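Local coordinates for Alr4995 protein (Nostoc sp., PDB 6LRH) that is a bifunctional enzyme of cyanobacterial arginine metabolism, acting as an arginine dihydrolase and an ornithine cyclodeaminase, at residues 7-12 and 264-269; 39-44 and 253-258; 479-484 and 689-694. The protein carries 1 engineered substitution. All coordinates share one frame; numbering follows the deposited sequence.

Contact 1 (7-12 and 264-269). Engineered in segment 264-269: Ala-264 (natural residue Cys). With ARG (arginine), chain C.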
loop_
_atom_site.group_PDB
_atom_site.type_symbol
_atom_site.label_atom_id
_atom_site.label_comp_id
_atom_site.label_asym_id
_atom_site.label_seq_id
_atom_site.Cartn_x
_atom_site.Cartn_y
_atom_site.Cartn_z
ATOM N N PHE A 7 22.515 -40.551 -39.509
ATOM C CA PHE A 7 22.507 -39.218 -38.942
ATOM C C PHE A 7 23.559 -38.335 -39.588
ATOM O O PHE A 7 24.593 -38.806 -40.011
ATOM C CB PHE A 7 22.750 -39.264 -37.434
ATOM C CG PHE A 7 21.626 -39.864 -36.654
ATOM C CD1 PHE A 7 21.655 -41.192 -36.284
ATOM C CD2 PHE A 7 20.549 -39.102 -36.282
ATOM C CE1 PHE A 7 20.624 -41.737 -35.561
ATOM C CE2 PHE A 7 19.523 -39.638 -35.571
ATOM C CZ PHE A 7 19.554 -40.952 -35.209
ATOM N N LEU A 8 23.287 -37.044 -39.648
ATOM C CA LEU A 8 24.288 -36.091 -40.048
ATOM C C LEU A 8 24.788 -35.351 -38.821
ATOM O O LEU A 8 23.991 -34.863 -38.037
ATOM C CB LEU A 8 23.717 -35.115 -41.065
ATOM C CG LEU A 8 24.660 -34.068 -41.656
ATOM C CD1 LEU A 8 25.779 -34.722 -42.430
ATOM C CD2 LEU A 8 23.888 -33.099 -42.519
ATOM N N MET A 9 26.104 -35.287 -38.644
ATOM C CA MET A 9 26.707 -34.521 -37.567
ATOM C C MET A 9 27.786 -33.624 -38.141
ATOM O O MET A 9 27.999 -33.602 -39.336
ATOM C CB MET A 9 27.294 -35.435 -36.501
ATOM C CG MET A 9 26.283 -36.264 -35.748
ATOM S SD MET A 9 26.993 -37.329 -34.472
ATOM C CE MET A 9 27.661 -36.162 -33.308
ATOM N N CYS A 10 28.474 -32.890 -37.285
ATOM C CA CYS A 10 29.557 -32.027 -37.717
ATOM C C CYS A 10 30.552 -31.847 -36.572
ATOM O O CYS A 10 30.159 -31.487 -35.484
ATOM C CB CYS A 10 28.994 -30.692 -38.182
ATOM S SG CYS A 10 30.182 -29.463 -38.611
ATOM N N PRO A 11 31.846 -32.113 -36.803
ATOM C CA PRO A 11 32.806 -32.068 -35.700
ATOM C C PRO A 11 33.160 -30.650 -35.267
ATOM O O PRO A 11 33.141 -29.735 -36.083
ATOM C CB PRO A 11 34.018 -32.786 -36.282
ATOM C CG PRO A 11 33.928 -32.547 -37.696
ATOM C CD PRO A 11 32.484 -32.581 -38.037
ATOM N N PRO A 12 33.484 -30.470 -33.981
ATOM C CA PRO A 12 33.688 -29.161 -33.363
ATOM C C PRO A 12 35.070 -28.567 -33.545
ATOM O O PRO A 12 35.564 -27.964 -32.612
ATOM C CB PRO A 12 33.450 -29.451 -31.893
ATOM C CG PRO A 12 33.884 -30.835 -31.730
ATOM C CD PRO A 12 33.521 -31.547 -32.983
ATOM N N ALA A 264 20.467 -31.836 -30.630
ATOM C CA ALA A 264 20.868 -30.668 -31.405
ATOM C C ALA A 264 22.093 -30.937 -32.279
ATOM O O ALA A 264 22.261 -30.313 -33.310
ATOM C CB ALA A 264 21.135 -29.527 -30.499
ATOM N N LEU A 265 22.935 -31.878 -31.871
ATOM C CA LEU A 265 24.142 -32.208 -32.608
ATOM C C LEU A 265 23.944 -33.276 -33.690
ATOM O O LEU A 265 24.898 -33.757 -34.262
ATOM C CB LEU A 265 25.225 -32.678 -31.643
ATOM C CG LEU A 265 25.723 -31.652 -30.641
ATOM C CD1 LEU A 265 26.441 -32.321 -29.489
ATOM C CD2 LEU A 265 26.630 -30.686 -31.338
ATOM N N THR A 266 22.706 -33.658 -33.948
ATOM C CA THR A 266 22.427 -34.685 -34.935
ATOM C C THR A 266 21.250 -34.269 -35.787
ATOM O O THR A 266 20.417 -33.471 -35.368
ATOM C CB THR A 266 22.086 -36.062 -34.310
ATOM O OG1 THR A 266 20.815 -35.993 -33.662
ATOM C CG2 THR A 266 23.116 -36.506 -33.302
ATOM N N LEU A 267 21.195 -34.831 -36.985
ATOM C CA LEU A 267 20.051 -34.717 -37.851
ATOM C C LEU A 267 19.789 -36.085 -38.482
ATOM O O LEU A 267 20.649 -36.649 -39.139
ATOM C CB LEU A 267 20.290 -33.656 -38.913
ATOM C CG LEU A 267 19.199 -33.445 -39.959
ATOM C CD1 LEU A 267 17.974 -32.906 -39.336
ATOM C CD2 LEU A 267 19.691 -32.511 -41.029
ATOM N N ARG A 268 18.605 -36.626 -38.266
ATOM C CA ARG A 268 18.271 -37.903 -38.848
ATOM C C ARG A 268 17.819 -37.687 -40.266
ATOM O O ARG A 268 16.825 -37.045 -40.486
ATOM C CB ARG A 268 17.193 -38.601 -38.033
ATOM C CG ARG A 268 16.936 -40.023 -38.450
ATOM C CD ARG A 268 16.138 -40.785 -37.402
ATOM N NE ARG A 268 15.517 -41.977 -37.965
ATOM C CZ ARG A 268 15.035 -42.980 -37.245
ATOM N NH1 ARG A 268 15.115 -42.940 -35.932
ATOM N NH2 ARG A 268 14.477 -44.017 -37.840
ATOM N N VAL A 269 18.551 -38.220 -41.240
ATOM C CA VAL A 269 18.191 -37.976 -42.630
ATOM C C VAL A 269 17.478 -39.147 -43.259
ATOM O O VAL A 269 17.067 -39.066 -44.406
ATOM C CB VAL A 269 19.401 -37.638 -43.480
ATOM C CG1 VAL A 269 19.952 -36.280 -43.092
ATOM C CG2 VAL A 269 20.439 -38.710 -43.350
HETATM N N ARG C . 23.822 -21.551 -30.842
HETATM C CA ARG C . 22.757 -22.272 -31.530
HETATM C C ARG C . 21.590 -21.358 -31.767
HETATM O O ARG C . 21.311 -20.459 -30.989
HETATM C CB ARG C . 22.303 -23.504 -30.742
HETATM C CG ARG C . 21.340 -24.362 -31.513
HETATM C CD ARG C . 20.718 -25.445 -30.701
HETATM N NE ARG C . 19.938 -26.331 -31.550
HETATM C CZ ARG C . 18.949 -27.106 -31.126
HETATM N NH1 ARG C . 18.318 -27.881 -31.980
HETATM N NH2 ARG C . 18.602 -27.112 -29.854
HETATM O OXT ARG C . 20.903 -21.506 -32.750
HETATM O O HOH W 1 27.434 -32.507 -34.349
#
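Leu-8 and Leu-267 form a hydrogen-bonded antiparallel pair: Leu-8 N gives to Leu-267 O at 2.7 Å, and Leu-267 N gives back to Leu-8 O at 3.0 Å. Both acceptors are met in the carbonyl plane. Phe-7 and Arg-268 make the adjoining non-hydrogen-bonded pair. Here Phe-7 CE2 meets Arg-268 CB at 3.5 Å. In the arginine, CG anti to the backbone N (chi1 -171°) and an extended chain carry CG and CD past Phe-7 CE2, next to CB. Ring and guanidinium planes stand 75° apart. Arg-268 NE bonds onward to Thr-270 O. Met-9 and Thr-266 lie side by side and point the same way, with Met-9 CG 4.0 Å from Thr-266 CG2. Beyond the pairing, a water accepts from Cys-10 N and lies 2.8 Å from Leu-265 O. Engineered Ala-264 (natural Cys), at the start of 264-269, lies beside the bound arginine, its CB 3.3 Å from the ligand's CZ. Strand 6-9 is central in a three-stranded sheet, with 53-56 parallel on its other edge. Met-9 and Thr-266 pack on helix 34-48. Leu-8 and Leu-267 face helix 94-102.

Contact 2 (39-44 and 253-258). With ARG (arginine), chain C.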
loop_
_atom_site.group_PDB
_atom_site.type_symbol
_atom_site.label_atom_id
_atom_site.label_comp_id
_atom_site.label_asym_id
_atom_site.label_seq_id
_atom_site.Cartn_x
_atom_site.Cartn_y
_atom_site.Cartn_z
ATOM N N GLU A 39 36.185 -34.052 -26.788
ATOM C CA GLU A 39 36.046 -35.331 -26.132
ATOM C C GLU A 39 34.582 -35.611 -25.798
ATOM O O GLU A 39 34.147 -36.747 -25.876
ATOM C CB GLU A 39 36.941 -35.394 -24.893
ATOM C CG GLU A 39 37.655 -36.747 -24.684
ATOM C CD GLU A 39 38.750 -37.069 -25.729
ATOM O OE1 GLU A 39 38.868 -36.356 -26.755
ATOM O OE2 GLU A 39 39.493 -38.059 -25.530
ATOM N N GLN A 40 33.812 -34.571 -25.480
ATOM C CA GLN A 40 32.364 -34.718 -25.285
ATOM C C GLN A 40 31.614 -35.030 -26.595
ATOM O O GLN A 40 30.743 -35.871 -26.603
ATOM C CB GLN A 40 31.772 -33.470 -24.628
ATOM C CG GLN A 40 32.012 -33.362 -23.135
ATOM C CD GLN A 40 31.417 -32.106 -22.503
ATOM O OE1 GLN A 40 30.872 -31.241 -23.181
ATOM N NE2 GLN A 40 31.529 -32.003 -21.200
ATOM N N TRP A 41 31.958 -34.362 -27.692
ATOM C CA TRP A 41 31.407 -34.682 -29.009
ATOM C C TRP A 41 31.791 -36.095 -29.436
ATOM O O TRP A 41 30.956 -36.853 -29.909
ATOM C CB TRP A 41 31.890 -33.679 -30.053
ATOM C CG TRP A 41 31.231 -33.767 -31.415
ATOM C CD1 TRP A 41 30.131 -33.088 -31.831
ATOM C CD2 TRP A 41 31.665 -34.539 -32.542
ATOM N NE1 TRP A 41 29.836 -33.401 -33.127
ATOM C CE2 TRP A 41 30.766 -34.289 -33.590
ATOM C CE3 TRP A 41 32.724 -35.419 -32.767
ATOM C CZ2 TRP A 41 30.884 -34.898 -34.832
ATOM C CZ3 TRP A 41 32.839 -36.015 -34.009
ATOM C CH2 TRP A 41 31.931 -35.754 -35.019
ATOM N N GLN A 42 33.061 -36.445 -29.259
ATOM C CA GLN A 42 33.544 -37.786 -29.556
ATOM C C GLN A 42 32.786 -38.871 -28.801
ATOM O O GLN A 42 32.578 -39.964 -29.311
ATOM C CB GLN A 42 35.030 -37.895 -29.234
ATOM C CG GLN A 42 35.923 -37.300 -30.282
ATOM C CD GLN A 42 35.824 -38.042 -31.581
ATOM O OE1 GLN A 42 35.715 -39.263 -31.599
ATOM N NE2 GLN A 42 35.855 -37.311 -32.682
ATOM N N GLY A 43 32.376 -38.566 -27.581
ATOM C CA GLY A 43 31.634 -39.516 -26.792
ATOM C C GLY A 43 30.293 -39.805 -27.413
ATOM O O GLY A 43 29.865 -40.943 -27.432
ATOM N N LEU A 44 29.629 -38.775 -27.922
ATOM C CA LEU A 44 28.304 -38.934 -28.487
ATOM C C LEU A 44 28.381 -39.637 -29.830
ATOM O O LEU A 44 27.626 -40.551 -30.115
ATOM C CB LEU A 44 27.624 -37.575 -28.632
ATOM C CG LEU A 44 26.276 -37.488 -29.352
ATOM C CD1 LEU A 44 25.196 -38.311 -28.700
ATOM C CD2 LEU A 44 25.849 -36.053 -29.465
ATOM N N THR A 253 28.270 -30.797 -21.737
ATOM C CA THR A 253 28.150 -29.511 -21.073
ATOM C C THR A 253 28.774 -28.368 -21.849
ATOM O O THR A 253 28.352 -27.240 -21.695
ATOM C CB THR A 253 28.780 -29.559 -19.679
ATOM O OG1 THR A 253 30.196 -29.739 -19.787
ATOM C CG2 THR A 253 28.213 -30.694 -18.913
ATOM N N GLU A 254 29.767 -28.649 -22.689
ATOM C CA GLU A 254 30.415 -27.589 -23.459
ATOM C C GLU A 254 29.500 -27.078 -24.546
ATOM O O GLU A 254 29.696 -25.994 -25.082
ATOM C CB GLU A 254 31.722 -28.069 -24.078
ATOM C CG GLU A 254 32.809 -28.426 -23.084
ATOM C CD GLU A 254 33.121 -27.314 -22.096
ATOM O OE1 GLU A 254 33.477 -26.199 -22.524
ATOM O OE2 GLU A 254 33.008 -27.561 -20.877
ATOM N N PHE A 255 28.496 -27.873 -24.871
ATOM C CA PHE A 255 27.546 -27.511 -25.901
ATOM C C PHE A 255 26.305 -26.894 -25.275
ATOM O O PHE A 255 25.625 -26.109 -25.905
ATOM C CB PHE A 255 27.209 -28.734 -26.760
ATOM C CG PHE A 255 28.406 -29.313 -27.446
ATOM C CD1 PHE A 255 29.118 -30.337 -26.872
ATOM C CD2 PHE A 255 28.845 -28.800 -28.647
ATOM C CE1 PHE A 255 30.228 -30.846 -27.487
ATOM C CE2 PHE A 255 29.955 -29.302 -29.255
ATOM C CZ PHE A 255 30.646 -30.334 -28.673
ATOM N N LEU A 256 26.034 -27.232 -24.020
ATOM C CA LEU A 256 24.981 -26.561 -23.268
ATOM C C LEU A 256 25.288 -25.090 -23.103
ATOM O O LEU A 256 24.391 -24.281 -22.943
ATOM C CB LEU A 256 24.794 -27.185 -21.891
ATOM C CG LEU A 256 23.611 -28.128 -21.732
ATOM C CD1 LEU A 256 23.941 -29.521 -22.239
ATOM C CD2 LEU A 256 23.203 -28.155 -20.295
ATOM N N LYS A 257 26.567 -24.748 -23.126
ATOM C CA LYS A 257 26.963 -23.359 -23.036
ATOM C C LYS A 257 26.517 -22.564 -24.265
ATOM O O LYS A 257 26.423 -21.345 -24.209
ATOM C CB LYS A 257 28.467 -23.252 -22.855
ATOM C CG LYS A 257 28.972 -23.947 -21.652
ATOM C CD LYS A 257 30.409 -23.625 -21.439
ATOM C CE LYS A 257 31.104 -24.673 -20.605
ATOM N NZ LYS A 257 32.569 -24.539 -20.716
ATOM N N ALA A 258 26.229 -23.256 -25.367
ATOM C CA ALA A 258 25.699 -22.597 -26.550
ATOM C C ALA A 258 24.209 -22.844 -26.732
ATOM O O ALA A 258 23.602 -22.340 -27.652
ATOM C CB ALA A 258 26.457 -23.042 -27.778
HETATM N N ARG C . 23.822 -21.551 -30.842
HETATM C CA ARG C . 22.757 -22.272 -31.530
HETATM C C ARG C . 21.590 -21.358 -31.767
HETATM O O ARG C . 21.311 -20.459 -30.989
HETATM C CB ARG C . 22.303 -23.504 -30.742
HETATM C CG ARG C . 21.340 -24.362 -31.513
HETATM C CD ARG C . 20.718 -25.445 -30.701
HETATM N NE ARG C . 19.938 -26.331 -31.550
HETATM C CZ ARG C . 18.949 -27.106 -31.126
HETATM N NH1 ARG C . 18.318 -27.881 -31.980
HETATM N NH2 ARG C . 18.602 -27.112 -29.854
HETATM O OXT ARG C . 20.903 -21.506 -32.750
#
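Gln-40 OE1 accepts the backbone N-H of Glu-254 at 2.9 Å. The bond is nearly straight, 170° at the hydrogen, and it uses a lone pair in the carbonyl plane. The other end of the same amide gives NE2 to Thr-253 OG1 at 3.0 Å, with the hydroxyl oxygen close to the amide plane. Two bonds to neighbouring residues therefore fix the rotation of the amide. Its reach comes from a chain that is extended beyond CG (chi2 180°). Glu-254 CB and CG lie beside Gln-40 OE1, both at 3.4 Å, with CG anti to the carbonyl carbon. The Glu-254 chain is bent at chi2. Its carboxylate takes a salt bridge from Lys-257, NZ to OE1 at 2.6 Å, and OE1 also receives Ser-33 N. Its OE2 is paired with Arg-36, so the group is held by charge on both oxygens and is probably ionised. An apolar patch adjoins the polar one. Phe-255 presents its ring edge to Gln-40 CB, and its CZ comes 3.8 Å from Trp-41 CB. Ala-258 O accepts from N of the bound arginine at 3.3 Å, which puts the end of 253-258 in the ligand pocket. The short, weakly bonded helix 253-256 thus lies against helix 34-48, with Phe-255 and Glu-254 also on Ala-37. Trp-41 continues to Pro-12, in the loop after strand 6-9.

Contact 3 (479-484 and 689-694)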
loop_
_atom_site.group_PDB
_atom_site.type_symbol
_atom_site.label_atom_id
_atom_site.label_comp_id
_atom_site.label_asym_id
_atom_site.label_seq_id
_atom_site.Cartn_x
_atom_site.Cartn_y
_atom_site.Cartn_z
ATOM N N TRP A 479 -0.649 -27.101 11.990
ATOM C CA TRP A 479 -0.817 -27.918 13.174
ATOM C C TRP A 479 -2.284 -28.019 13.601
ATOM O O TRP A 479 -2.741 -29.070 14.037
ATOM C CB TRP A 479 0.035 -27.358 14.313
ATOM C CG TRP A 479 -0.181 -28.057 15.586
ATOM C CD1 TRP A 479 0.375 -29.227 15.977
ATOM C CD2 TRP A 479 -1.030 -27.640 16.650
ATOM N NE1 TRP A 479 -0.070 -29.566 17.220
ATOM C CE2 TRP A 479 -0.940 -28.610 17.654
ATOM C CE3 TRP A 479 -1.855 -26.535 16.853
ATOM C CZ2 TRP A 479 -1.643 -28.510 18.842
ATOM C CZ3 TRP A 479 -2.554 -26.442 18.019
ATOM C CH2 TRP A 479 -2.444 -27.420 19.005
ATOM N N GLU A 480 -3.023 -26.929 13.458
ATOM C CA GLU A 480 -4.426 -26.919 13.834
ATOM C C GLU A 480 -5.312 -27.606 12.804
ATOM O O GLU A 480 -6.292 -28.225 13.144
ATOM C CB GLU A 480 -4.897 -25.491 14.070
ATOM C CG GLU A 480 -4.362 -24.876 15.331
ATOM C CD GLU A 480 -4.710 -23.406 15.493
ATOM O OE1 GLU A 480 -5.142 -22.770 14.501
ATOM O OE2 GLU A 480 -4.546 -22.888 16.626
ATOM N N LEU A 481 -4.975 -27.498 11.537
ATOM C CA LEU A 481 -5.733 -28.216 10.534
ATOM C C LEU A 481 -5.545 -29.720 10.671
ATOM O O LEU A 481 -6.481 -30.480 10.501
ATOM C CB LEU A 481 -5.335 -27.765 9.135
ATOM C CG LEU A 481 -5.832 -26.405 8.661
ATOM C CD1 LEU A 481 -5.189 -26.095 7.318
ATOM C CD2 LEU A 481 -7.350 -26.363 8.564
ATOM N N ARG A 482 -4.332 -30.140 10.983
ATOM C CA ARG A 482 -4.043 -31.546 11.146
ATOM C C ARG A 482 -4.821 -32.084 12.320
ATOM O O ARG A 482 -5.518 -33.077 12.213
ATOM C CB ARG A 482 -2.551 -31.762 11.352
ATOM C CG ARG A 482 -2.113 -33.207 11.430
ATOM C CD ARG A 482 -1.221 -33.377 12.659
ATOM N NE ARG A 482 -0.225 -34.439 12.524
ATOM C CZ ARG A 482 0.765 -34.643 13.390
ATOM N NH1 ARG A 482 0.893 -33.867 14.456
ATOM N NH2 ARG A 482 1.627 -35.625 13.192
ATOM N N LYS A 483 -4.691 -31.402 13.444
ATOM C CA LYS A 483 -5.414 -31.723 14.658
ATOM C C LYS A 483 -6.914 -31.909 14.439
ATOM O O LYS A 483 -7.487 -32.922 14.824
ATOM C CB LYS A 483 -5.172 -30.613 15.660
ATOM C CG LYS A 483 -5.531 -30.910 17.081
ATOM C CD LYS A 483 -5.050 -29.772 17.953
ATOM C CE LYS A 483 -5.641 -29.866 19.321
ATOM N NZ LYS A 483 -7.087 -29.575 19.327
ATOM N N ILE A 484 -7.541 -30.922 13.813
ATOM C CA ILE A 484 -8.971 -30.956 13.581
ATOM C C ILE A 484 -9.364 -32.078 12.629
ATOM O O ILE A 484 -10.424 -32.667 12.784
ATOM C CB ILE A 484 -9.480 -29.629 13.038
ATOM C CG1 ILE A 484 -9.167 -28.510 14.017
ATOM C CG2 ILE A 484 -10.957 -29.685 12.865
ATOM C CD1 ILE A 484 -9.377 -27.126 13.476
ATOM N N GLN A 689 2.715 -27.340 1.907
ATOM C CA GLN A 689 4.078 -27.735 2.101
ATOM C C GLN A 689 4.315 -28.095 3.559
ATOM O O GLN A 689 4.974 -29.082 3.863
ATOM C CB GLN A 689 4.969 -26.606 1.646
ATOM C CG GLN A 689 6.407 -26.752 1.924
ATOM C CD GLN A 689 7.213 -25.836 1.044
ATOM O OE1 GLN A 689 6.822 -25.559 -0.098
ATOM N NE2 GLN A 689 8.331 -25.342 1.565
ATOM N N GLN A 690 3.742 -27.311 4.467
ATOM C CA GLN A 690 3.891 -27.573 5.888
ATOM C C GLN A 690 3.082 -28.779 6.339
ATOM O O GLN A 690 3.496 -29.520 7.230
ATOM C CB GLN A 690 3.492 -26.350 6.693
ATOM C CG GLN A 690 3.677 -26.502 8.188
ATOM C CD GLN A 690 5.130 -26.551 8.613
ATOM O OE1 GLN A 690 6.034 -26.364 7.803
ATOM N NE2 GLN A 690 5.358 -26.811 9.890
ATOM N N LEU A 691 1.927 -28.987 5.724
ATOM C CA LEU A 691 1.127 -30.153 6.047
ATOM C C LEU A 691 1.790 -31.421 5.556
ATOM O O LEU A 691 1.476 -32.495 6.020
ATOM C CB LEU A 691 -0.261 -30.038 5.448
ATOM C CG LEU A 691 -1.223 -29.069 6.117
ATOM C CD1 LEU A 691 -2.344 -28.730 5.162
ATOM C CD2 LEU A 691 -1.772 -29.676 7.370
ATOM N N ASP A 692 2.709 -31.299 4.612
ATOM C CA ASP A 692 3.402 -32.467 4.101
ATOM C C ASP A 692 4.495 -32.927 5.034
ATOM O O ASP A 692 4.639 -34.113 5.298
ATOM C CB ASP A 692 3.992 -32.189 2.733
ATOM C CG ASP A 692 2.973 -32.308 1.641
ATOM O OD1 ASP A 692 1.980 -33.045 1.861
ATOM O OD2 ASP A 692 3.162 -31.674 0.573
ATOM N N LYS A 693 5.275 -31.988 5.538
ATOM C CA LYS A 693 6.380 -32.365 6.383
ATOM C C LYS A 693 5.907 -32.751 7.786
ATOM O O LYS A 693 6.703 -33.198 8.591
ATOM C CB LYS A 693 7.425 -31.253 6.427
ATOM C CG LYS A 693 7.214 -30.196 7.462
ATOM C CD LYS A 693 8.452 -29.307 7.563
ATOM C CE LYS A 693 8.833 -28.684 6.222
ATOM N NZ LYS A 693 9.881 -27.626 6.383
ATOM N N LEU A 694 4.613 -32.616 8.068
ATOM C CA LEU A 694 4.045 -33.186 9.289
ATOM C C LEU A 694 3.556 -34.618 9.030
ATOM O O LEU A 694 3.055 -35.277 9.925
ATOM C CB LEU A 694 2.900 -32.328 9.831
ATOM C CG LEU A 694 3.089 -30.930 10.453
ATOM C CD1 LEU A 694 1.809 -30.465 11.115
ATOM C CD2 LEU A 694 4.239 -30.823 11.440
#
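Leu-694 lays its CD1 branch over the backbone of Trp-479, 4.2 Å from that residue's CA. Its CG is anti to the carbonyl carbon (chi1 -70°), which aims the branched end at the helix 467-486. The same CD1 lies 4.5 Å from Arg-482 CD, so the aliphatic part of the arginine borders the leucine. Arg-482 bends at chi2, and its NH2 ends 3.6 Å from Leu-694 O. Arg-482 NH2 is hydrogen-bonded to Asn-215 OD1 of the second subunit. Three residues before Leu-694, on helix 680-693, Leu-691 reaches across with CD2, 4.4 Å from Leu-481 CB. No hydrogen bond joins the two segments; the contact is mostly apolar. The indole of Trp-479 leads away from Leu-694. Lys-483 CD sits 3.6 Å above the plane of one face, toward its rim, and the ring also meets Arg-165 of the second subunit in a cation-pi contact. Leu-481 and Leu-691 both touch Tyr-516, and Leu-481 continues to Val-491 and Met-629 of the central sheet. Two helices flanking a parallel sheet, one leading into its strand 491-495 and one following its edge strand 673-676, fit the Rossmann-like fold of the C-terminal region.

Overall arrangement
From the N terminus, strand 6-9 opens contact 1 and helix 34-48 opens contact 2. Contact 2 closes first, at 253-258, and contact 1 soon after, at 264-269, so the smaller loop lies within the larger. The two touch through Trp-41, which packs on Met-9 and Pro-11, and both reach the bound arginine. They bring the beginning and the end of the dihydrolase region side by side, consistent with the closed alpha/beta propeller of the GME family. Contact 3 follows in series: helix 467-486 opens it and helix 680-693 closes it near the C terminus, within the Rossmann-like region, where a second subunit also packs. Its centre lies about 53 Å from that of contact 1 and about 46 Å from that of contact 2.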